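Local coordinates for protein type III restriction-modification enzyme EcoP15I Mod subunit (Escherichia coli, PDB 4ZCF) that methylates the second adenine of the DNA site 5'-CAGCAG-3' at N6, using S-adenosyl-L-methionine, and joins the Res subunit to restrict DNA, at residues D101-V110 / P180-L188. Numbering follows the deposited sequence.
Sequences DNLEVLKHMV and PRLYIAREL
Ile184 is the knob of this helix pair, set among Leu103, Leu106, Lys107 and Val110. With chi1 at -55°, it sets CG2 anti to the backbone N, where it meets Leu106 CB at 3.6 Å, while CG1 reaches Leu103 CD1. Leu103 continues the packing: CD2 touches Pro180 CB at 3.7 Å, the two side chains crossing at about a right angle. One turn further on, Leu106 CD2 presses against Leu188 CD1 at 3.6 Å, and Met109 CB closes on the same methyl.

The axes of 102-110 and 180-188 run in the same direction, 24° apart and 9.4 Å at closest approach. In the Rossmann-like methyltransferase fold, helix 102-113 is the crossover between parallel strands 96-99 and 117-122; helix 171-188 leads into strand 193-199, beside 117-122.

At the N-terminal end of helix 102-113 the contact turns polar. Arg181, extended from CG to NE, lays its guanidinium over Leu103 CB. NE gives a bent 2.8 Å bond to Asn102 OD1, whose amide stands 81° to the guanidinium and whose ND2 is held by Phe440 O. NH2 forms a salt bridge with OD1 of Asp101, the N-cap residue, at 3.2 Å, though as a hydrogen bond it is weak. Cutting Arg181 back to alanine would probably leave Asp101 without this countercharge and Asn102 OD1 without its NE donor, and uncover Leu103 CB.

Ile184 and Leu188 are buried; looser is the partly exposed edge where Val110 CG1 lies 3.8 Å from Glu187 OE1. Arg145 of the neighbouring restriction subunit packs on Val110 there, its ion pair with Glu187 long and weak.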
loop_
_atom_site.group_PDB
_atom_site.type_symbol
_atom_site.label_atom_id
_atom_site.label_comp_id
_atom_site.label_asym_id
_atom_site.label_seq_id
_atom_site.Cartn_x
_atom_site.Cartn_y
_atom_site.Cartn_z
ATOM N N ASP A 101 -3.351 14.906 -20.946
ATOM C CA ASP A 101 -3.309 13.494 -20.579
ATOM C C ASP A 101 -2.733 13.437 -19.188
ATOM O O ASP A 101 -1.696 14.052 -18.941
ATOM C CB ASP A 101 -2.414 12.732 -21.564
ATOM C CG ASP A 101 -2.225 11.258 -21.291
ATOM O OD1 ASP A 101 -3.241 10.563 -21.034
ATOM O OD2 ASP A 101 -1.076 10.779 -21.412
ATOM N N ASN A 102 -3.455 12.782 -18.255
ATOM C CA ASN A 102 -3.067 12.664 -16.846
ATOM C C ASN A 102 -1.711 11.977 -16.647
ATOM O O ASN A 102 -0.946 12.422 -15.786
ATOM C CB ASN A 102 -4.180 12.014 -16.012
ATOM C CG ASN A 102 -4.743 10.729 -16.587
ATOM O OD1 ASN A 102 -4.053 9.916 -17.213
ATOM N ND2 ASN A 102 -6.015 10.509 -16.372
ATOM N N LEU A 103 -1.394 10.930 -17.462
ATOM C CA LEU A 103 -0.108 10.217 -17.398
ATOM C C LEU A 103 1.046 11.142 -17.725
ATOM O O LEU A 103 2.055 11.160 -16.996
ATOM C CB LEU A 103 -0.090 8.981 -18.319
ATOM C CG LEU A 103 1.164 8.080 -18.250
ATOM C CD1 LEU A 103 1.512 7.702 -16.813
ATOM C CD2 LEU A 103 1.018 6.853 -19.130
ATOM N N GLU A 104 0.881 11.939 -18.803
ATOM C CA GLU A 104 1.855 12.935 -19.249
ATOM C C GLU A 104 2.000 14.050 -18.193
ATOM O O GLU A 104 3.127 14.412 -17.817
ATOM C CB GLU A 104 1.428 13.490 -20.616
ATOM C CG GLU A 104 2.497 14.330 -21.298
ATOM C CD GLU A 104 3.718 13.631 -21.869
ATOM O OE1 GLU A 104 3.752 12.380 -21.898
ATOM O OE2 GLU A 104 4.632 14.353 -22.325
ATOM N N VAL A 105 0.851 14.532 -17.662
ATOM C CA VAL A 105 0.817 15.548 -16.600
ATOM C C VAL A 105 1.512 15.084 -15.304
ATOM O O VAL A 105 2.262 15.857 -14.725
ATOM C CB VAL A 105 -0.592 16.132 -16.366
ATOM C CG1 VAL A 105 -0.609 17.038 -15.150
ATOM C CG2 VAL A 105 -1.101 16.872 -17.604
ATOM N N LEU A 106 1.300 13.831 -14.878
ATOM C CA LEU A 106 1.928 13.256 -13.673
ATOM C C LEU A 106 3.438 13.121 -13.851
ATOM O O LEU A 106 4.170 13.426 -12.919
ATOM C CB LEU A 106 1.317 11.888 -13.312
ATOM C CG LEU A 106 -0.101 11.847 -12.772
ATOM C CD1 LEU A 106 -0.619 10.436 -12.760
ATOM C CD2 LEU A 106 -0.176 12.463 -11.403
ATOM N N LYS A 107 3.908 12.718 -15.061
ATOM C CA LYS A 107 5.342 12.646 -15.387
ATOM C C LYS A 107 6.048 14.001 -15.235
ATOM O O LYS A 107 7.202 14.019 -14.789
ATOM C CB LYS A 107 5.577 12.080 -16.784
ATOM C CG LYS A 107 5.319 10.580 -16.893
ATOM C CD LYS A 107 5.463 10.147 -18.328
ATOM C CE LYS A 107 5.262 8.672 -18.501
ATOM N NZ LYS A 107 5.366 8.292 -19.936
ATOM N N HIS A 108 5.368 15.134 -15.562
ATOM C CA HIS A 108 5.956 16.480 -15.389
ATOM C C HIS A 108 6.041 16.882 -13.886
ATOM O O HIS A 108 6.828 17.775 -13.514
ATOM C CB HIS A 108 5.143 17.551 -16.150
ATOM C CG HIS A 108 5.342 17.578 -17.639
ATOM N ND1 HIS A 108 6.407 18.226 -18.206
ATOM C CD2 HIS A 108 4.555 17.092 -18.626
ATOM C CE1 HIS A 108 6.272 18.066 -19.509
ATOM N NE2 HIS A 108 5.178 17.379 -19.806
ATOM N N MET A 109 5.203 16.254 -13.029
ATOM C CA MET A 109 5.135 16.608 -11.598
ATOM C C MET A 109 6.225 15.982 -10.743
ATOM O O MET A 109 6.556 16.522 -9.693
ATOM C CB MET A 109 3.756 16.287 -11.016
ATOM C CG MET A 109 2.624 16.997 -11.739
ATOM S SD MET A 109 0.966 16.621 -11.116
ATOM C CE MET A 109 1.128 17.152 -9.377
ATOM N N VAL A 110 6.784 14.857 -11.202
ATOM C CA VAL A 110 7.795 14.043 -10.524
ATOM C C VAL A 110 8.966 14.811 -9.920
ATOM O O VAL A 110 9.264 14.621 -8.737
ATOM C CB VAL A 110 8.200 12.814 -11.370
ATOM C CG1 VAL A 110 9.339 12.043 -10.720
ATOM C CG2 VAL A 110 6.999 11.894 -11.595
ATOM N N PRO A 180 0.240 2.442 -15.613
ATOM C CA PRO A 180 1.268 3.490 -15.603
ATOM C C PRO A 180 0.867 4.726 -14.810
ATOM O O PRO A 180 1.731 5.423 -14.268
ATOM C CB PRO A 180 1.484 3.769 -17.080
ATOM C CG PRO A 180 0.187 3.428 -17.724
ATOM C CD PRO A 180 -0.262 2.218 -16.991
ATOM N N ARG A 181 -0.440 4.990 -14.741
ATOM C CA ARG A 181 -1.017 6.107 -13.993
ATOM C C ARG A 181 -0.829 5.933 -12.465
ATOM O O ARG A 181 -0.263 6.821 -11.807
ATOM C CB ARG A 181 -2.474 6.301 -14.413
ATOM C CG ARG A 181 -2.561 6.883 -15.828
ATOM C CD ARG A 181 -3.830 6.539 -16.550
ATOM N NE ARG A 181 -3.911 7.231 -17.839
ATOM C CZ ARG A 181 -3.345 6.803 -18.964
ATOM N NH1 ARG A 181 -2.664 5.655 -18.984
ATOM N NH2 ARG A 181 -3.436 7.524 -20.073
ATOM N N LEU A 182 -1.169 4.731 -11.946
ATOM C CA LEU A 182 -0.993 4.335 -10.545
ATOM C C LEU A 182 0.478 4.225 -10.207
ATOM O O LEU A 182 0.872 4.566 -9.089
ATOM C CB LEU A 182 -1.661 2.978 -10.308
ATOM C CG LEU A 182 -3.206 2.906 -10.376
ATOM C CD1 LEU A 182 -3.663 1.553 -9.950
ATOM C CD2 LEU A 182 -3.889 3.988 -9.489
ATOM N N TYR A 183 1.306 3.758 -11.179
ATOM C CA TYR A 183 2.744 3.639 -11.017
ATOM C C TYR A 183 3.386 5.000 -10.781
ATOM O O TYR A 183 4.120 5.149 -9.805
ATOM C CB TYR A 183 3.378 2.886 -12.211
ATOM C CG TYR A 183 4.858 2.615 -12.031
ATOM C CD1 TYR A 183 5.305 1.474 -11.365
ATOM C CD2 TYR A 183 5.813 3.537 -12.459
ATOM C CE1 TYR A 183 6.670 1.237 -11.165
ATOM C CE2 TYR A 183 7.174 3.321 -12.245
ATOM C CZ TYR A 183 7.601 2.152 -11.630
ATOM O OH TYR A 183 8.944 1.938 -11.438
ATOM N N ILE A 184 3.111 5.990 -11.648
ATOM C CA ILE A 184 3.647 7.364 -11.509
ATOM C C ILE A 184 3.087 8.070 -10.298
ATOM O O ILE A 184 3.836 8.758 -9.626
ATOM C CB ILE A 184 3.518 8.250 -12.807
ATOM C CG1 ILE A 184 4.175 7.572 -14.060
ATOM C CG2 ILE A 184 4.064 9.686 -12.582
ATOM C CD1 ILE A 184 5.750 7.391 -14.011
ATOM N N ALA A 185 1.766 7.930 -10.037
ATOM C CA ALA A 185 1.101 8.547 -8.891
ATOM C C ALA A 185 1.769 8.141 -7.598
ATOM O O ALA A 185 1.985 9.022 -6.765
ATOM C CB ALA A 185 -0.377 8.187 -8.858
ATOM N N ARG A 186 2.171 6.837 -7.443
ATOM C CA ARG A 186 2.841 6.346 -6.214
ATOM C C ARG A 186 4.071 7.194 -5.828
ATOM O O ARG A 186 4.297 7.469 -4.647
ATOM C CB ARG A 186 3.219 4.854 -6.346
ATOM C CG ARG A 186 3.750 4.208 -5.061
ATOM C CD ARG A 186 4.408 2.888 -5.381
ATOM N NE ARG A 186 4.877 2.172 -4.198
ATOM C CZ ARG A 186 6.092 2.305 -3.676
ATOM N NH1 ARG A 186 6.959 3.164 -4.201
ATOM N NH2 ARG A 186 6.443 1.600 -2.607
ATOM N N GLU A 187 4.825 7.634 -6.843
ATOM C CA GLU A 187 6.013 8.452 -6.746
ATOM C C GLU A 187 5.736 9.811 -6.111
ATOM O O GLU A 187 6.593 10.325 -5.392
ATOM C CB GLU A 187 6.621 8.643 -8.137
ATOM C CG GLU A 187 6.828 7.348 -8.935
ATOM C CD GLU A 187 7.764 7.407 -10.130
ATOM O OE1 GLU A 187 8.549 8.377 -10.229
ATOM O OE2 GLU A 187 7.749 6.453 -10.944
ATOM N N LEU A 188 4.526 10.379 -6.338
ATOM C CA LEU A 188 4.134 11.704 -5.833
ATOM C C LEU A 188 3.691 11.709 -4.396
ATOM O O LEU A 188 3.676 12.763 -3.742
ATOM C CB LEU A 188 3.040 12.315 -6.716
ATOM C CG LEU A 188 3.325 12.460 -8.235
ATOM C CD1 LEU A 188 2.224 13.270 -8.881
ATOM C CD2 LEU A 188 4.714 13.109 -8.510
#